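Local coordinates for Thiol:disulfide interchange protein DsbA (Neisseria meningitidis MC58, PDB 3HZ8) that probably works as a periplasmic thiol-disulfide oxidoreductase of the thioredoxin fold, using a redox-active disulfide to introduce disulfide bonds into other proteins, at residues R60-L71 / M143-G154; V90-A98 / W115-D123. The protein carries 1 engineered substitution. All blocks are in the same frame, centred on the assembly; numbering follows the deposited sequence. Where two conformers were deposited one is given.

Contact 1 of 2, residues R60-L71 / M143-G154; sequences RTEHVVWQKEML and MQELTETFQIDG
Trp-66 reaches over to the loop that follows helix 134-149 and gives its indole N-H to a backbone carbonyl: NE1 to Ile-152 O is 2.9 Å, with the oxygen at the ring edge, in the indole plane, and the N-H in the carbonyl plane. The same end of the ring rests against CG2 of Thr-147, 3.5 Å from NE1, while CZ2 touches the backbone where Asp-153 joins Gly-154. Thr-147 lies at the centre of the contact. Its OG1 accepts the N-H of Val-65 (N to OG1 3.2 Å) and donates its own hydrogen to Met-143 O, 2.8 Å from OG1, one turn back. With chi1 at -58° OG1 sits beside its own backbone N, which turns the oxygen to Val-65 and the methyl to the indole. Met-143 O thus takes two bonds, from Thr-147 N and OG1, on opposite faces of its plane. Val-65 lies across the extended Gln-144 chain, CB to CB 3.8 Å. A water links Val-65 O to Glu-148 OE2, which also accepts Gln-144 NE2. Back in strand 57-63, Met-143 CG packs 3.2 Å from Glu-62 OE1, and its sulfur takes a weak bond from His-63 N. Leu-146 CD1 touches both partners of the Arg-60–Glu-62 salt bridge, coming within 3.6 Å of Arg-60 NH2; Arg-60 also holds Glu-27. Behind the first shell, Val-64 CG2 lies over the centre of the Trp-66 ring, 3.6 Å above its plane, and a Schellman motif at Gln-151 ends the helix. Strand 60-63, at the edge of the thioredoxin sheet, crosses helix 143-149 at 85°. The N-H bonds of Val-65 and Trp-66 tie the loop after the strand to the helix and to Ile-152, although His-63 O is buried with no partner.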
loop_
_atom_site.group_PDB
_atom_site.type_symbol
_atom_site.label_atom_id
_atom_site.label_comp_id
_atom_site.label_asym_id
_atom_site.label_seq_id
_atom_site.Cartn_x
_atom_site.Cartn_y
_atom_site.Cartn_z
ATOM N N ARG A 60 -4.926 2.136 -2.581
ATOM C CA ARG A 60 -4.670 2.534 -1.200
ATOM C C ARG A 60 -3.500 1.705 -0.710
ATOM O O ARG A 60 -3.464 0.492 -0.962
ATOM C CB ARG A 60 -5.898 2.207 -0.349
ATOM C CG ARG A 60 -5.710 2.237 1.168
ATOM C CD ARG A 60 -6.979 1.709 1.835
ATOM N NE ARG A 60 -6.968 1.779 3.296
ATOM C CZ ARG A 60 -7.954 1.322 4.069
ATOM N NH1 ARG A 60 -9.032 0.768 3.522
ATOM N NH2 ARG A 60 -7.875 1.442 5.393
ATOM N N THR A 61 -2.573 2.329 0.008
ATOM C CA THR A 61 -1.451 1.579 0.578
ATOM C C THR A 61 -1.340 1.808 2.079
ATOM O O THR A 61 -1.605 2.908 2.565
ATOM C CB THR A 61 -0.125 1.889 -0.141
ATOM O OG1 THR A 61 0.220 3.259 0.067
ATOM C CG2 THR A 61 -0.260 1.639 -1.635
ATOM N N GLU A 62 -0.984 0.752 2.803
ATOM C CA GLU A 62 -0.827 0.824 4.261
ATOM C C GLU A 62 0.439 0.063 4.645
ATOM O O GLU A 62 0.644 -1.070 4.185
ATOM C CB GLU A 62 -2.032 0.182 4.960
ATOM C CG GLU A 62 -3.417 0.743 4.548
ATOM C CD GLU A 62 -3.688 2.174 5.052
ATOM O OE1 GLU A 62 -2.895 2.701 5.862
ATOM O OE2 GLU A 62 -4.710 2.774 4.638
ATOM N N HIS A 63 1.292 0.685 5.456
ATOM C CA HIS A 63 2.539 0.040 5.903
ATOM C C HIS A 63 2.241 -0.789 7.136
ATOM O O HIS A 63 1.597 -0.298 8.070
ATOM C CB HIS A 63 3.587 1.112 6.233
ATOM C CG HIS A 63 4.999 0.618 6.295
ATOM N ND1 HIS A 63 5.473 -0.216 7.287
ATOM C CD2 HIS A 63 6.061 0.894 5.501
ATOM C CE1 HIS A 63 6.752 -0.473 7.069
ATOM N NE2 HIS A 63 7.140 0.206 6.005
ATOM N N VAL A 64 2.687 -2.044 7.154
ATOM C CA VAL A 64 2.473 -2.881 8.342
ATOM C C VAL A 64 3.265 -2.352 9.545
ATOM O O VAL A 64 4.290 -1.679 9.385
ATOM C CB VAL A 64 2.818 -4.387 8.103
ATOM C CG1 VAL A 64 1.827 -5.007 7.117
ATOM C CG2 VAL A 64 4.278 -4.594 7.671
ATOM N N VAL A 65 2.776 -2.644 10.752
ATOM C CA VAL A 65 3.520 -2.322 11.975
ATOM C C VAL A 65 3.565 -3.589 12.826
ATOM O O VAL A 65 2.555 -3.993 13.408
ATOM C CB VAL A 65 2.906 -1.127 12.750
ATOM C CG1 VAL A 65 3.687 -0.857 14.043
ATOM C CG2 VAL A 65 2.840 0.110 11.859
ATOM N N TRP A 66 4.739 -4.222 12.862
ATOM C CA TRP A 66 4.919 -5.526 13.503
ATOM C C TRP A 66 5.750 -5.427 14.785
ATOM O O TRP A 66 5.898 -6.404 15.506
ATOM C CB TRP A 66 5.600 -6.486 12.523
ATOM C CG TRP A 66 4.683 -6.987 11.446
ATOM C CD1 TRP A 66 3.320 -7.111 11.518
ATOM C CD2 TRP A 66 5.058 -7.467 10.149
ATOM N NE1 TRP A 66 2.826 -7.630 10.341
ATOM C CE2 TRP A 66 3.869 -7.853 9.481
ATOM C CE3 TRP A 66 6.281 -7.579 9.476
ATOM C CZ2 TRP A 66 3.874 -8.372 8.185
ATOM C CZ3 TRP A 66 6.287 -8.117 8.191
ATOM C CH2 TRP A 66 5.085 -8.504 7.558
ATOM N N GLN A 67 6.297 -4.245 15.039
ATOM C CA GLN A 67 7.036 -3.967 16.273
ATOM C C GLN A 67 7.072 -2.456 16.472
ATOM O O GLN A 67 6.870 -1.699 15.517
ATOM C CB GLN A 67 8.456 -4.573 16.228
ATOM C CG GLN A 67 9.347 -4.052 15.084
ATOM C CD GLN A 67 10.706 -4.730 14.987
ATOM O OE1 GLN A 67 10.960 -5.750 15.643
ATOM N NE2 GLN A 67 11.586 -4.167 14.152
ATOM N N LYS A 68 7.328 -1.995 17.701
ATOM C CA LYS A 68 7.229 -0.551 17.969
ATOM C C LYS A 68 8.200 0.264 17.116
ATOM O O LYS A 68 7.915 1.400 16.764
ATOM C CB LYS A 68 7.414 -0.227 19.455
ATOM C CG LYS A 68 8.840 -0.381 19.960
ATOM C CD LYS A 68 8.968 -0.017 21.453
ATOM C CE LYS A 68 10.403 -0.162 21.961
ATOM N NZ LYS A 68 10.708 0.645 23.208
ATOM N N GLU A 69 9.342 -0.336 16.777
ATOM C CA GLU A 69 10.357 0.348 15.983
ATOM C C GLU A 69 9.891 0.612 14.554
ATOM O O GLU A 69 10.464 1.440 13.854
ATOM C CB GLU A 69 11.642 -0.477 15.955
ATOM C CG GLU A 69 12.356 -0.561 17.296
ATOM C CD GLU A 69 11.875 -1.720 18.170
ATOM O OE1 GLU A 69 10.897 -2.418 17.804
ATOM O OE2 GLU A 69 12.487 -1.940 19.237
ATOM N N MET A 70 8.849 -0.097 14.137
ATOM C CA MET A 70 8.355 -0.024 12.756
ATOM C C MET A 70 7.369 1.126 12.538
ATOM O O MET A 70 7.074 1.478 11.397
ATOM C CB MET A 70 7.750 -1.376 12.348
ATOM C CG MET A 70 7.531 -1.574 10.848
ATOM S SD MET A 70 6.965 -3.237 10.406
ATOM C CE MET A 70 8.423 -4.242 10.799
ATOM N N LEU A 71 6.880 1.709 13.633
ATOM C CA LEU A 71 5.949 2.833 13.546
ATOM C C LEU A 71 6.536 4.008 12.763
ATOM O O LEU A 71 5.820 4.676 12.048
ATOM C CB LEU A 71 5.465 3.276 14.938
ATOM C CG LEU A 71 4.253 4.217 14.981
ATOM C CD1 LEU A 71 3.025 3.571 14.364
ATOM C CD2 LEU A 71 3.966 4.655 16.413
ATOM N N MET A 143 -2.444 2.492 10.708
ATOM C CA MET A 143 -1.767 1.355 10.063
ATOM C C MET A 143 -1.485 0.228 11.057
ATOM O O MET A 143 -1.664 -0.954 10.740
ATOM C CB MET A 143 -0.484 1.821 9.371
ATOM C CG MET A 143 -0.742 2.786 8.228
ATOM S SD MET A 143 0.790 3.332 7.460
ATOM C CE MET A 143 0.215 4.689 6.418
ATOM N N GLN A 144 -1.045 0.579 12.263
ATOM C CA GLN A 144 -0.843 -0.447 13.271
ATOM C C GLN A 144 -2.142 -1.148 13.649
ATOM O O GLN A 144 -2.172 -2.373 13.760
ATOM C CB GLN A 144 -0.173 0.113 14.529
ATOM C CG GLN A 144 0.174 -0.971 15.522
ATOM C CD GLN A 144 0.966 -0.467 16.707
ATOM O OE1 GLN A 144 1.483 0.648 16.702
ATOM N NE2 GLN A 144 1.062 -1.298 17.732
ATOM N N GLU A 145 -3.200 -0.353 13.850
ATOM C CA GLU A 145 -4.520 -0.893 14.145
ATOM C C GLU A 145 -5.000 -1.866 13.066
ATOM O O GLU A 145 -5.505 -2.919 13.388
ATOM C CB GLU A 145 -5.527 0.243 14.355
ATOM C CG GLU A 145 -6.936 -0.220 14.742
ATOM C CD GLU A 145 -7.909 -0.222 13.567
ATOM O OE1 GLU A 145 -8.218 0.879 13.052
ATOM O OE2 GLU A 145 -8.371 -1.323 13.160
ATOM N N LEU A 146 -4.843 -1.508 11.793
ATOM C CA LEU A 146 -5.236 -2.412 10.707
ATOM C C LEU A 146 -4.432 -3.706 10.735
ATOM O O LEU A 146 -4.979 -4.791 10.562
ATOM C CB LEU A 146 -5.073 -1.744 9.344
ATOM C CG LEU A 146 -5.986 -0.552 9.057
ATOM C CD1 LEU A 146 -5.527 0.166 7.801
ATOM C CD2 LEU A 146 -7.446 -1.003 8.916
ATOM N N THR A 147 -3.124 -3.578 10.934
ATOM C CA THR A 147 -2.233 -4.738 10.977
ATOM C C THR A 147 -2.715 -5.758 12.009
ATOM O O THR A 147 -2.806 -6.955 11.721
ATOM C CB THR A 147 -0.767 -4.302 11.283
ATOM O OG1 THR A 147 -0.317 -3.371 10.291
ATOM C CG2 THR A 147 0.180 -5.519 11.302
ATOM N N GLU A 148 -3.057 -5.253 13.198
ATOM C CA GLU A 148 -3.458 -6.098 14.320
ATOM C C GLU A 148 -4.886 -6.621 14.174
ATOM O O GLU A 148 -5.123 -7.818 14.346
ATOM C CB GLU A 148 -3.278 -5.331 15.638
ATOM C CG GLU A 148 -1.780 -5.087 15.984
ATOM C CD GLU A 148 -1.555 -4.005 17.039
ATOM O OE1 GLU A 148 -2.532 -3.576 17.691
ATOM O OE2 GLU A 148 -0.386 -3.571 17.210
ATOM N N THR A 149 -5.822 -5.730 13.858
ATOM C CA THR A 149 -7.223 -6.124 13.708
ATOM C C THR A 149 -7.401 -7.182 12.629
ATOM O O THR A 149 -8.138 -8.158 12.824
ATOM C CB THR A 149 -8.127 -4.908 13.395
ATOM O OG1 THR A 149 -8.028 -3.954 14.459
ATOM C CG2 THR A 149 -9.588 -5.323 13.227
ATOM N N PHE A 150 -6.729 -6.994 11.489
ATOM C CA PHE A 150 -6.919 -7.895 10.351
ATOM C C PHE A 150 -5.837 -8.962 10.232
ATOM O O PHE A 150 -5.821 -9.751 9.282
ATOM C CB PHE A 150 -7.155 -7.097 9.060
ATOM C CG PHE A 150 -8.414 -6.283 9.115
ATOM C CD1 PHE A 150 -9.653 -6.912 8.973
ATOM C CD2 PHE A 150 -8.379 -4.924 9.388
ATOM C CE1 PHE A 150 -10.816 -6.187 9.065
ATOM C CE2 PHE A 150 -9.552 -4.190 9.477
ATOM C CZ PHE A 150 -10.777 -4.825 9.320
ATOM N N GLN A 151 -4.964 -9.002 11.239
ATOM C CA GLN A 151 -3.897 -10.015 11.337
ATOM C C GLN A 151 -3.096 -10.153 10.036
ATOM O O GLN A 151 -2.902 -11.246 9.490
ATOM C CB GLN A 151 -4.461 -11.349 11.842
ATOM C CG GLN A 151 -5.164 -11.194 13.199
ATOM C CD GLN A 151 -5.831 -12.466 13.650
ATOM O OE1 GLN A 151 -6.839 -12.886 13.076
ATOM N NE2 GLN A 151 -5.270 -13.095 14.681
ATOM N N ILE A 152 -2.656 -9.003 9.532
ATOM C CA ILE A 152 -1.834 -8.980 8.331
ATOM C C ILE A 152 -0.420 -9.391 8.751
ATOM O O ILE A 152 0.303 -8.583 9.337
ATOM C CB ILE A 152 -1.833 -7.566 7.666
ATOM C CG1 ILE A 152 -3.266 -7.056 7.442
ATOM C CG2 ILE A 152 -0.984 -7.545 6.373
ATOM C CD1 ILE A 152 -4.143 -7.912 6.515
ATOM N N ASP A 153 -0.041 -10.641 8.471
ATOM C CA ASP A 153 1.235 -11.171 8.958
ATOM C C ASP A 153 2.241 -11.441 7.847
ATOM O O ASP A 153 3.311 -11.996 8.096
ATOM C CB ASP A 153 1.025 -12.413 9.844
ATOM C CG ASP A 153 0.332 -13.564 9.115
ATOM O OD1 ASP A 153 -0.002 -13.436 7.921
ATOM O OD2 ASP A 153 0.110 -14.615 9.763
ATOM N N GLY A 154 1.911 -11.022 6.622
ATOM C CA GLY A 154 2.835 -11.171 5.491
ATOM C C GLY A 154 2.695 -9.998 4.537
ATOM O O GLY A 154 1.612 -9.430 4.399
HETATM O O HOH W 1 2.039 -4.631 16.037
#

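Contact 2 of 2, residues V90-A98 / W115-D123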
loop_
_atom_site.group_PDB
_atom_site.type_symbol
_atom_site.label_atom_id
_atom_site.label_comp_id
_atom_site.label_asym_id
_atom_site.label_seq_id
_atom_site.Cartn_x
_atom_site.Cartn_y
_atom_site.Cartn_z
ATOM N N VAL A 90 7.709 8.000 -7.611
ATOM C CA VAL A 90 9.105 8.410 -7.444
ATOM C C VAL A 90 9.546 8.266 -5.979
ATOM O O VAL A 90 10.616 7.752 -5.689
ATOM C CB VAL A 90 9.310 9.881 -7.909
ATOM C CG1 VAL A 90 10.790 10.255 -7.888
ATOM C CG2 VAL A 90 8.711 10.101 -9.308
ATOM N N ALA A 91 8.696 8.744 -5.066
ATOM C CA ALA A 91 8.995 8.680 -3.620
ATOM C C ALA A 91 9.194 7.233 -3.149
ATOM O O ALA A 91 10.214 6.895 -2.549
ATOM C CB ALA A 91 7.922 9.371 -2.817
ATOM N N ASN A 92 8.230 6.370 -3.466
ATOM C CA ASN A 92 8.331 4.967 -3.105
ATOM C C ASN A 92 9.537 4.296 -3.722
ATOM O O ASN A 92 10.240 3.534 -3.056
ATOM C CB ASN A 92 7.062 4.238 -3.503
ATOM C CG ASN A 92 5.918 4.532 -2.573
ATOM O OD1 ASN A 92 6.098 5.103 -1.491
ATOM N ND2 ASN A 92 4.729 4.107 -2.968
ATOM N N SER A 93 9.765 4.605 -4.999
ATOM C CA SER A 93 10.956 4.167 -5.707
ATOM C C SER A 93 12.221 4.533 -4.932
ATOM O O SER A 93 13.050 3.664 -4.679
ATOM C CB SER A 93 11.012 4.779 -7.107
ATOM O OG SER A 93 12.142 4.286 -7.801
ATOM N N HIS A 94 12.331 5.811 -4.557
ATOM C CA HIS A 94 13.471 6.330 -3.783
ATOM C C HIS A 94 13.611 5.627 -2.424
ATOM O O HIS A 94 14.699 5.250 -2.016
ATOM C CB HIS A 94 13.352 7.855 -3.602
ATOM C CG HIS A 94 14.010 8.649 -4.688
ATOM N ND1 HIS A 94 14.749 9.789 -4.441
ATOM C CD2 HIS A 94 14.061 8.448 -6.024
ATOM C CE1 HIS A 94 15.216 10.259 -5.585
ATOM N NE2 HIS A 94 14.812 9.463 -6.561
ATOM N N ILE A 95 12.495 5.423 -1.738
ATOM C CA ILE A 95 12.536 4.834 -0.394
ATOM C C ILE A 95 12.877 3.351 -0.407
ATOM O O ILE A 95 13.676 2.884 0.402
ATOM C CB ILE A 95 11.221 5.091 0.363
ATOM C CG1 ILE A 95 11.030 6.596 0.572
ATOM C CG2 ILE A 95 11.218 4.389 1.725
ATOM C CD1 ILE A 95 9.612 7.017 0.815
ATOM N N PHE A 96 12.256 2.598 -1.314
ATOM C CA PHE A 96 12.618 1.198 -1.452
ATOM C C PHE A 96 14.098 1.037 -1.780
ATOM O O PHE A 96 14.739 0.160 -1.227
ATOM C CB PHE A 96 11.785 0.483 -2.521
ATOM C CG PHE A 96 10.443 0.006 -2.037
ATOM C CD1 PHE A 96 10.331 -0.903 -0.985
ATOM C CD2 PHE A 96 9.296 0.455 -2.651
ATOM C CE1 PHE A 96 9.078 -1.344 -0.577
ATOM C CE2 PHE A 96 8.043 0.023 -2.236
ATOM C CZ PHE A 96 7.942 -0.872 -1.198
ATOM N N ASP A 97 14.624 1.879 -2.675
ATOM C CA ASP A 97 16.054 1.809 -3.013
ATOM C C ASP A 97 16.913 2.069 -1.769
ATOM O O ASP A 97 17.773 1.264 -1.422
ATOM C CB ASP A 97 16.447 2.764 -4.146
ATOM C CG ASP A 97 17.888 2.562 -4.575
ATOM O OD1 ASP A 97 18.758 3.340 -4.134
ATOM O OD2 ASP A 97 18.163 1.587 -5.299
ATOM N N ALA A 98 16.636 3.173 -1.081
ATOM C CA ALA A 98 17.359 3.523 0.146
ATOM C C ALA A 98 17.378 2.402 1.190
ATOM O O ALA A 98 18.422 2.102 1.763
ATOM C CB ALA A 98 16.779 4.779 0.743
ATOM N N TRP A 115 17.699 12.555 5.645
ATOM C CA TRP A 115 17.500 11.976 4.315
ATOM C C TRP A 115 16.361 12.680 3.557
ATOM O O TRP A 115 16.512 13.065 2.385
ATOM C CB TRP A 115 17.243 10.465 4.438
ATOM C CG TRP A 115 17.167 9.748 3.118
ATOM C CD1 TRP A 115 18.209 9.263 2.386
ATOM C CD2 TRP A 115 15.976 9.432 2.383
ATOM N NE1 TRP A 115 17.742 8.676 1.231
ATOM C CE2 TRP A 115 16.375 8.765 1.206
ATOM C CE3 TRP A 115 14.612 9.646 2.607
ATOM C CZ2 TRP A 115 15.453 8.306 0.257
ATOM C CZ3 TRP A 115 13.694 9.202 1.650
ATOM C CH2 TRP A 115 14.125 8.542 0.495
ATOM N N LEU A 116 15.228 12.866 4.227
ATOM C CA LEU A 116 14.090 13.520 3.586
ATOM C C LEU A 116 14.446 14.937 3.135
ATOM O O LEU A 116 14.098 15.345 2.025
ATOM C CB LEU A 116 12.874 13.555 4.506
ATOM C CG LEU A 116 12.071 12.265 4.640
ATOM C CD1 LEU A 116 10.959 12.482 5.673
ATOM C CD2 LEU A 116 11.487 11.857 3.280
ATOM N N GLY A 117 15.130 15.686 4.000
ATOM C CA GLY A 117 15.516 17.048 3.663
ATOM C C GLY A 117 16.354 17.167 2.403
ATOM O O GLY A 117 16.324 18.199 1.742
ATOM N N GLU A 118 17.085 16.099 2.077
ATOM C CA GLU A 118 17.971 16.044 0.918
ATOM C C GLU A 118 17.332 15.550 -0.384
ATOM O O GLU A 118 17.948 15.664 -1.426
ATOM C CB GLU A 118 19.189 15.164 1.227
ATOM C CG GLU A 118 20.080 15.733 2.315
ATOM C CD GLU A 118 20.950 14.688 2.992
ATOM O OE1 GLU A 118 20.891 13.488 2.626
ATOM O OE2 GLU A 118 21.688 15.078 3.910
ATOM N N GLN A 119 16.111 15.019 -0.329
ATOM C CA GLN A 119 15.455 14.507 -1.546
ATOM C C GLN A 119 14.792 15.619 -2.372
ATOM O O GLN A 119 14.098 16.461 -1.822
ATOM C CB GLN A 119 14.387 13.459 -1.177
ATOM C CG GLN A 119 14.898 12.299 -0.335
ATOM C CD GLN A 119 16.184 11.699 -0.859
ATOM O OE1 GLN A 119 17.182 11.591 -0.129
ATOM N NE2 GLN A 119 16.174 11.310 -2.138
ATOM N N THR A 120 15.008 15.608 -3.691
ATOM C CA THR A 120 14.318 16.546 -4.605
ATOM C C THR A 120 13.736 15.891 -5.873
ATOM O O THR A 120 12.995 16.552 -6.619
ATOM C CB THR A 120 15.213 17.720 -5.052
ATOM O OG1 THR A 120 16.401 17.202 -5.658
ATOM C CG2 THR A 120 15.558 18.639 -3.879
ATOM N N ALA A 121 14.077 14.620 -6.120
ATOM C CA ALA A 121 13.430 13.843 -7.206
ATOM C C ALA A 121 11.943 13.742 -6.933
ATOM O O ALA A 121 11.131 13.654 -7.863
ATOM C CB ALA A 121 14.026 12.478 -7.341
ATOM N N PHE A 122 11.618 13.707 -5.641
ATOM C CA PHE A 122 10.315 14.067 -5.129
ATOM C C PHE A 122 10.545 15.173 -4.094
ATOM O O PHE A 122 11.694 15.412 -3.694
ATOM C CB PHE A 122 9.605 12.844 -4.522
ATOM C CG PHE A 122 10.265 12.295 -3.273
ATOM C CD1 PHE A 122 11.346 11.434 -3.357
ATOM C CD2 PHE A 122 9.778 12.629 -2.015
ATOM C CE1 PHE A 122 11.957 10.913 -2.209
ATOM C CE2 PHE A 122 10.364 12.109 -0.858
ATOM C CZ PHE A 122 11.464 11.258 -0.957
ATOM N N ASP A 123 9.471 15.833 -3.669
ATOM C CA ASP A 123 9.553 16.972 -2.746
ATOM C C ASP A 123 9.865 16.507 -1.321
ATOM O O ASP A 123 8.971 16.437 -0.469
ATOM C CB ASP A 123 8.256 17.796 -2.796
ATOM C CG ASP A 123 8.416 19.216 -2.242
ATOM O OD1 ASP A 123 9.249 19.462 -1.332
ATOM O OD2 ASP A 123 7.665 20.101 -2.711
#
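Ala-91 lays its methyl over one face of the Phe-122 ring in a CH-pi contact: CB stands 3.9 Å from the ring centroid, 15° off the normal. Phe-122 takes the less common rotamer in which CG lies between its backbone N and carbonyl carbon (chi1 67°), and this brings the ring flat against helix 88-101. The imidazole of His-94 meets that ring differently. Their planes are nearly perpendicular and the centroids 5.6 Å apart, with the two side chains running antiparallel alongside one another; His-94 CB approaches Phe-122 CE1 to 3.6 Å. The amide end of Gln-119 lies at the imidazole edge. Toward the C-terminal end of segment 90-98, Trp-115 of helix 109-118 takes over. A chi1 of -174° carries its indole away from its own backbone N and brings the six-membered ring in obliquely: CH2 touches Ile-95 CG1 at 3.7 Å and CZ2 touches Ala-98 CB at 3.8 Å, while CZ3 comes in plane at the edge of the Phe-122 ring. Ile-95 also packs on Leu-76 and Val-80 of helix 71-83, and Phe-122 on Val-127 of helix 124-132. Trp-115 against Ala-98, and Phe-122 of the following loop against Ala-91, thus tie helix 109-118 and its exit to helix 88-101, within the helical domain that DsbA proteins insert into the thioredoxin fold.

How the contacts relate
Contact 1 is the more buried and central, its centre about 11 Å from the centre of the chain against about 17 Å for the partly buried contact 2. It joins the edge strand of the sheet and its exit loop to helix 134-149; contact 2 stays among helices and lies inside the chain loop that contact 1 closes. Their centres are 22 Å apart and their nearest atoms about 6 Å, without touching. Both lean on helix 71-83, through Ala-74 in one case and Leu-76 and Val-80 in the other. Contact 1 combines hydrogen bonds with apolar packing, whereas contact 2 has no clear hydrogen bond across its segments and rests on aromatic and aliphatic packing.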